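TssK (Serratia sp. FS14, PDB 5Y0E) is a type VI secretion system baseplate protein that probably joins the baseplate to the membrane-spanning complex. Local coordinates at residues N196-L199 with K200-N204; T360-P363 with A364-I368. All blocks are in the same frame, centred on the assembly; numbering follows the deposited sequence.

Contact 1. Residues N196-L199 with K200-N204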
ATOM      1  N   ASN A 196       7.442 -17.068  -1.710  1.00 42.23           N
ATOM      2  CA  ASN A 196       6.687 -18.102  -1.057  1.00 39.99           C
ATOM      3  C   ASN A 196       5.426 -18.377  -1.859  1.00 40.34           C
ATOM      4  O   ASN A 196       4.664 -17.453  -2.148  1.00 40.89           O
ATOM      5  CB  ASN A 196       6.315 -17.702   0.367  1.00 39.50           C
ATOM      6  CG  ASN A 196       5.419 -18.712   1.023  1.00 41.45           C
ATOM      7  OD1 ASN A 196       4.195 -18.618   0.961  1.00 40.83           O
ATOM      8  ND2 ASN A 196       6.025 -19.709   1.621  1.00 44.99           N
ATOM      9  N   PRO A 197       5.154 -19.628  -2.196  1.00 39.74           N
ATOM     10  CA  PRO A 197       3.955 -19.919  -2.994  1.00 39.22           C
ATOM     11  C   PRO A 197       2.650 -19.618  -2.283  1.00 37.93           C
ATOM     12  O   PRO A 197       1.675 -19.248  -2.935  1.00 40.40           O
ATOM     13  CB  PRO A 197       4.100 -21.412  -3.294  1.00 36.74           C
ATOM     14  CG  PRO A 197       4.987 -21.921  -2.194  1.00 37.87           C
ATOM     15  CD  PRO A 197       5.945 -20.823  -1.897  1.00 36.93           C
ATOM     16  N   VAL A 198       2.585 -19.756  -0.974  1.00 32.66           N
ATOM     17  CA  VAL A 198       1.308 -19.553  -0.320  1.00 33.89           C
ATOM     18  C   VAL A 198       0.929 -18.084  -0.348  1.00 37.42           C
ATOM     19  O   VAL A 198      -0.193 -17.724  -0.705  1.00 38.60           O
ATOM     20  CB  VAL A 198       1.338 -20.104   1.115  1.00 37.62           C
ATOM     21  CG1 VAL A 198       0.001 -19.873   1.780  1.00 35.95           C
ATOM     22  CG2 VAL A 198       1.660 -21.567   1.097  1.00 38.86           C
ATOM     23  N   LEU A 199       1.862 -17.211   0.021  1.00 39.13           N
ATOM     24  CA  LEU A 199       1.625 -15.784  -0.136  1.00 35.50           C
ATOM     25  C   LEU A 199       1.221 -15.434  -1.562  1.00 34.21           C
ATOM     26  O   LEU A 199       0.290 -14.659  -1.774  1.00 37.35           O
ATOM     27  CB  LEU A 199       2.863 -14.993   0.288  1.00 37.15           C
ATOM     28  CG  LEU A 199       3.257 -15.110   1.761  1.00 35.42           C
ATOM     29  CD1 LEU A 199       4.482 -14.301   2.055  1.00 35.38           C
ATOM     30  CD2 LEU A 199       2.146 -14.709   2.681  1.00 32.67           C
ATOM     31  N   LYS A 200       1.877 -16.016  -2.556  1.00 35.56           N
ATOM     32  CA  LYS A 200       1.538 -15.637  -3.920  1.00 38.72           C
ATOM     33  C   LYS A 200       0.093 -15.967  -4.239  1.00 37.60           C
ATOM     34  O   LYS A 200      -0.584 -15.204  -4.927  1.00 40.97           O
ATOM     35  CB  LYS A 200       2.457 -16.312  -4.937  1.00 38.14           C
ATOM     36  CG  LYS A 200       3.870 -15.782  -4.989  1.00 39.21           C
ATOM     37  CD  LYS A 200       4.589 -16.293  -6.211  1.00 46.50           C
ATOM     38  CE  LYS A 200       3.957 -15.788  -7.500  1.00 55.04           C
ATOM     39  NZ  LYS A 200       4.629 -16.296  -8.729  1.00 54.18           N
ATOM     40  N   THR A 201      -0.401 -17.097  -3.759  1.00 39.99           N
ATOM     41  CA  THR A 201      -1.767 -17.443  -4.097  1.00 40.35           C
ATOM     42  C   THR A 201      -2.782 -16.637  -3.289  1.00 37.37           C
ATOM     43  O   THR A 201      -3.869 -16.381  -3.780  1.00 38.82           O
ATOM     44  CB  THR A 201      -1.979 -18.951  -3.936  1.00 43.07           C
ATOM     45  OG1 THR A 201      -1.487 -19.361  -2.676  1.00 42.99           O
ATOM     46  CG2 THR A 201      -1.204 -19.706  -4.994  1.00 41.67           C
ATOM     47  N   PHE A 202      -2.455 -16.216  -2.075  1.00 35.16           N
ATOM     48  CA  PHE A 202      -3.279 -15.216  -1.408  1.00 35.19           C
ATOM     49  C   PHE A 202      -3.514 -14.023  -2.316  1.00 38.72           C
ATOM     50  O   PHE A 202      -4.650 -13.579  -2.507  1.00 38.45           O
ATOM     51  CB  PHE A 202      -2.619 -14.736  -0.119  1.00 36.97           C
ATOM     52  CG  PHE A 202      -2.663 -15.713   0.995  1.00 37.97           C
ATOM     53  CD1 PHE A 202      -3.722 -16.586   1.138  1.00 40.30           C
ATOM     54  CD2 PHE A 202      -1.657 -15.752   1.927  1.00 39.25           C
ATOM     55  CE1 PHE A 202      -3.761 -17.471   2.181  1.00 38.72           C
ATOM     56  CE2 PHE A 202      -1.697 -16.656   2.966  1.00 35.92           C
ATOM     57  CZ  PHE A 202      -2.744 -17.506   3.087  1.00 35.59           C
ATOM     58  N   ILE A 203      -2.438 -13.490  -2.893  1.00 35.41           N
ATOM     59  CA  ILE A 203      -2.579 -12.348  -3.778  1.00 35.76           C
ATOM     60  C   ILE A 203      -3.409 -12.723  -4.989  1.00 36.82           C
ATOM     61  O   ILE A 203      -4.347 -12.022  -5.369  1.00 37.65           O
ATOM     62  CB  ILE A 203      -1.201 -11.818  -4.192  1.00 34.65           C
ATOM     63  CG1 ILE A 203      -0.434 -11.319  -2.982  1.00 33.94           C
ATOM     64  CG2 ILE A 203      -1.333 -10.728  -5.221  1.00 35.06           C
ATOM     65  CD1 ILE A 203       0.992 -10.922  -3.345  1.00 34.28           C
ATOM     66  N   ASN A 204      -3.081 -13.842  -5.604  1.00 36.16           N
ATOM     67  CA  ASN A 204      -3.751 -14.194  -6.836  1.00 38.55           C
ATOM     68  C   ASN A 204      -5.218 -14.502  -6.590  1.00 40.02           C
ATOM     69  O   ASN A 204      -6.080 -14.116  -7.382  1.00 40.86           O
ATOM     70  CB  ASN A 204      -3.012 -15.353  -7.489  1.00 41.31           C
ATOM     71  CG  ASN A 204      -3.603 -15.745  -8.793  1.00 43.62           C
ATOM     72  OD1 ASN A 204      -3.699 -14.960  -9.730  1.00 46.49           O
ATOM     73  ND2 ASN A 204      -4.016 -16.977  -8.866  1.00 46.71           N
TER
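V198 and F202 sit one turn apart on the first turns of helix 197-222, their side chains running side by side and pointing the same way. The valine reaches the aromatic through CG1: with this branch anti to the backbone N (chi1 180°), the methyl lies 3.8 Å from CE2 of F202 and close to CZ. L199 comes at the same ring from a different direction, its side chain running obliquely to the phenylalanine, and its CD2 stands 4.0 Å from CD2 of F202. The carbonyl oxygen of V198 lies over one face of the F202 ring, displaced toward the rim, and also receives the nearly straight backbone bond from F202 N at 3.0 Å (168°). T201 folds its hydroxyl back over the helix, between its own backbone N and carbonyl carbon (chi1 49°). That puts OG1 2.9 Å from V198 O and 3.2 Å from P197 O, either of which could take its single proton. At the start of the turn, N196 turns its amide back so that OD1 accepts from L199 N, in the carbonyl plane, at 2.9 Å; a second, weak bond comes from V198 N. Its backbone O serves the turn as well, accepting from K200 N at 3.2 Å, and the aliphatic CG of K200 passes close to that same oxygen before the lysine chain leads away. Outside the turn, F202 and I203 rest on W266 of helix 259-273, and L199 meets P259, so one flank of the helix is buried against the bundle while P197, K200 and T201 lie on the exposed side. This is an asparagine N-cap, followed directly by proline at the first helical position, opening a long helix of the central helical bundle.

Contact 2. Residues T360-P363 with A364-I368; sequences THFP and AQMKI
F362 and M366 make the close-packed half of this turn, where helix 355-365 ends and strand 366-370 begins. Their side chains lie alongside each other and point the same way. M366 CB stands over one face of the phenylalanine ring, 4.2 Å from the ring centroid and 15° off its normal, a CH-pi contact displaced toward the rim. The methionine chain then bends at chi2 and again at chi3, which brings its CE methyl back to 3.9 Å from CZ of F362. Both residues are buried: F362 also meets the ring of F406 and rests on L347 and V349, while M366 touches L387, L426 and L428. H361 and Q365 form a more polar pair on a partly exposed flank, again side by side and pointing the same way, but with imidazole and amide planes 50° apart. Q365 bends at chi2, carrying OE1 to 3.2 Å from CB of H361. Neither polar end bonds to the other; E431 OE2 accepts from Q365 NE2 and also pairs with H361 ND1, so one carboxylate oxygen links the two residues. The exposed side is sparser: the A364 methyl packs against the backbone and its N gives H361 O only a weak bond. Along the main chain, Q365 N gives H361 O a nearly straight bond of 2.8 Å (167°), whereas M366 N reaches F362 O only weakly, and P363, with no N-H to offer, kinks the helix. What results is a helix-to-strand junction, the helix running straight into strand 366-370, which pairs with strand 423-428 of an antiparallel sheet.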
ATOM      1  N   THR A 360     -28.907 -22.609 -29.638  1.00 63.60           N
ATOM      2  CA  THR A 360     -28.394 -23.561 -30.583  1.00 66.35           C
ATOM      3  C   THR A 360     -26.950 -23.323 -30.929  1.00 66.80           C
ATOM      4  O   THR A 360     -26.132 -24.190 -30.774  1.00 73.69           O
ATOM      5  CB  THR A 360     -29.250 -23.605 -31.847  1.00 65.56           C
ATOM      6  OG1 THR A 360     -29.431 -22.288 -32.340  1.00 67.38           O
ATOM      7  CG2 THR A 360     -30.589 -24.143 -31.526  1.00 61.05           C
ATOM      8  N   HIS A 361     -26.620 -22.135 -31.366  1.00 64.20           N
ATOM      9  CA  HIS A 361     -25.260 -21.877 -31.753  1.00 69.97           C
ATOM     10  C   HIS A 361     -24.223 -21.901 -30.651  1.00 71.16           C
ATOM     11  O   HIS A 361     -23.124 -22.361 -30.862  1.00 77.10           O
ATOM     12  CB  HIS A 361     -25.168 -20.549 -32.483  1.00 73.61           C
ATOM     13  CG  HIS A 361     -25.973 -20.494 -33.737  1.00 73.67           C
ATOM     14  ND1 HIS A 361     -25.751 -19.562 -34.719  1.00 73.30           N
ATOM     15  CD2 HIS A 361     -26.997 -21.257 -34.168  1.00 71.46           C
ATOM     16  CE1 HIS A 361     -26.609 -19.752 -35.700  1.00 71.58           C
ATOM     17  NE2 HIS A 361     -27.380 -20.771 -35.386  1.00 74.48           N
ATOM     18  N   PHE A 362     -24.544 -21.411 -29.475  1.00 68.90           N
ATOM     19  CA  PHE A 362     -23.540 -21.372 -28.430  1.00 69.04           C
ATOM     20  C   PHE A 362     -22.967 -22.715 -28.052  1.00 69.28           C
ATOM     21  O   PHE A 362     -21.773 -22.872 -27.979  1.00 69.50           O
ATOM     22  CB  PHE A 362     -24.066 -20.681 -27.194  1.00 64.90           C
ATOM     23  CG  PHE A 362     -23.044 -20.505 -26.134  1.00 62.68           C
ATOM     24  CD1 PHE A 362     -22.225 -19.423 -26.137  1.00 61.42           C
ATOM     25  CD2 PHE A 362     -22.906 -21.427 -25.146  1.00 64.17           C
ATOM     26  CE1 PHE A 362     -21.285 -19.255 -25.168  1.00 62.28           C
ATOM     27  CE2 PHE A 362     -21.962 -21.271 -24.173  1.00 63.49           C
ATOM     28  CZ  PHE A 362     -21.148 -20.184 -24.187  1.00 61.90           C
ATOM     29  N   PRO A 363     -23.824 -23.689 -27.820  1.00 67.95           N
ATOM     30  CA  PRO A 363     -23.355 -25.006 -27.419  1.00 68.84           C
ATOM     31  C   PRO A 363     -22.533 -25.699 -28.474  1.00 71.07           C
ATOM     32  O   PRO A 363     -21.769 -26.571 -28.124  1.00 72.90           O
ATOM     33  CB  PRO A 363     -24.639 -25.774 -27.181  1.00 67.80           C
ATOM     34  CG  PRO A 363     -25.666 -24.749 -26.973  1.00 64.13           C
ATOM     35  CD  PRO A 363     -25.281 -23.635 -27.859  1.00 65.59           C
ATOM     36  N   ALA A 364     -22.701 -25.338 -29.737  1.00 72.55           N
ATOM     37  CA  ALA A 364     -21.928 -25.910 -30.804  1.00 73.69           C
ATOM     38  C   ALA A 364     -20.649 -25.130 -31.005  1.00 74.54           C
ATOM     39  O   ALA A 364     -19.586 -25.691 -31.117  1.00 79.89           O
ATOM     40  CB  ALA A 364     -22.740 -25.902 -32.075  1.00 70.76           C
ATOM     41  N   GLN A 365     -20.746 -23.818 -31.011  1.00 74.36           N
ATOM     42  CA  GLN A 365     -19.583 -22.984 -31.244  1.00 74.84           C
ATOM     43  C   GLN A 365     -18.645 -22.759 -30.072  1.00 76.25           C
ATOM     44  O   GLN A 365     -17.652 -22.066 -30.200  1.00 77.09           O
ATOM     45  CB  GLN A 365     -20.020 -21.645 -31.791  1.00 75.12           C
ATOM     46  CG  GLN A 365     -20.285 -21.684 -33.267  1.00 77.79           C
ATOM     47  CD  GLN A 365     -21.435 -20.815 -33.667  1.00 78.02           C
ATOM     48  OE1 GLN A 365     -22.494 -21.304 -34.028  1.00 75.10           O
ATOM     49  NE2 GLN A 365     -21.228 -19.516 -33.624  1.00 75.61           N
ATOM     50  N   MET A 366     -18.961 -23.310 -28.920  1.00 75.08           N
ATOM     51  CA  MET A 366     -18.084 -23.146 -27.798  1.00 75.76           C
ATOM     52  C   MET A 366     -17.490 -24.493 -27.540  1.00 76.18           C
ATOM     53  O   MET A 366     -18.163 -25.402 -27.123  1.00 76.73           O
ATOM     54  CB  MET A 366     -18.831 -22.631 -26.580  1.00 76.44           C
ATOM     55  CG  MET A 366     -18.070 -22.751 -25.274  1.00 77.61           C
ATOM     56  SD  MET A 366     -16.620 -21.716 -25.152  1.00 80.18           S
ATOM     57  CE  MET A 366     -17.260 -20.267 -24.358  1.00 70.47           C
ATOM     58  N   LYS A 367     -16.217 -24.616 -27.844  1.00 78.00           N
ATOM     59  CA  LYS A 367     -15.514 -25.854 -27.659  1.00 79.58           C
ATOM     60  C   LYS A 367     -14.712 -25.763 -26.397  1.00 78.54           C
ATOM     61  O   LYS A 367     -13.928 -24.851 -26.213  1.00 76.70           O
ATOM     62  CB  LYS A 367     -14.596 -26.109 -28.848  1.00 82.33           C
ATOM     63  N   ILE A 368     -14.909 -26.727 -25.525  1.00 76.30           N
ATOM     64  CA  ILE A 368     -14.209 -26.716 -24.274  1.00 80.26           C
ATOM     65  C   ILE A 368     -13.316 -27.927 -24.141  1.00 84.32           C
ATOM     66  O   ILE A 368     -13.739 -29.047 -24.354  1.00 82.64           O
ATOM     67  CB  ILE A 368     -15.199 -26.654 -23.100  1.00 80.35           C
ATOM     68  CG1 ILE A 368     -15.806 -25.273 -22.984  1.00 73.85           C
ATOM     69  CG2 ILE A 368     -14.525 -26.975 -21.792  1.00 81.77           C
ATOM     70  CD1 ILE A 368     -17.160 -25.292 -22.339  1.00 73.81           C
TER

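Overall arrangement
Contact 1 and contact 2 occupy separate parts of one chain, their centres 35 Å apart and their nearest atoms about 19 Å apart, without touching. Contact 1, at residues 196-204, has its centre about 2 Å from the centre of the chain and starts a helix of the bundle; contact 2, at residues 360-368, has its centre about 36 Å from that point and finishes a helix where it enters a strand of the antiparallel sheet. They follow in series along the sequence, and neither is touched by another chain of the three-chain assembly. One is thus a helix start near the middle of the chain, the other a helix end far from it.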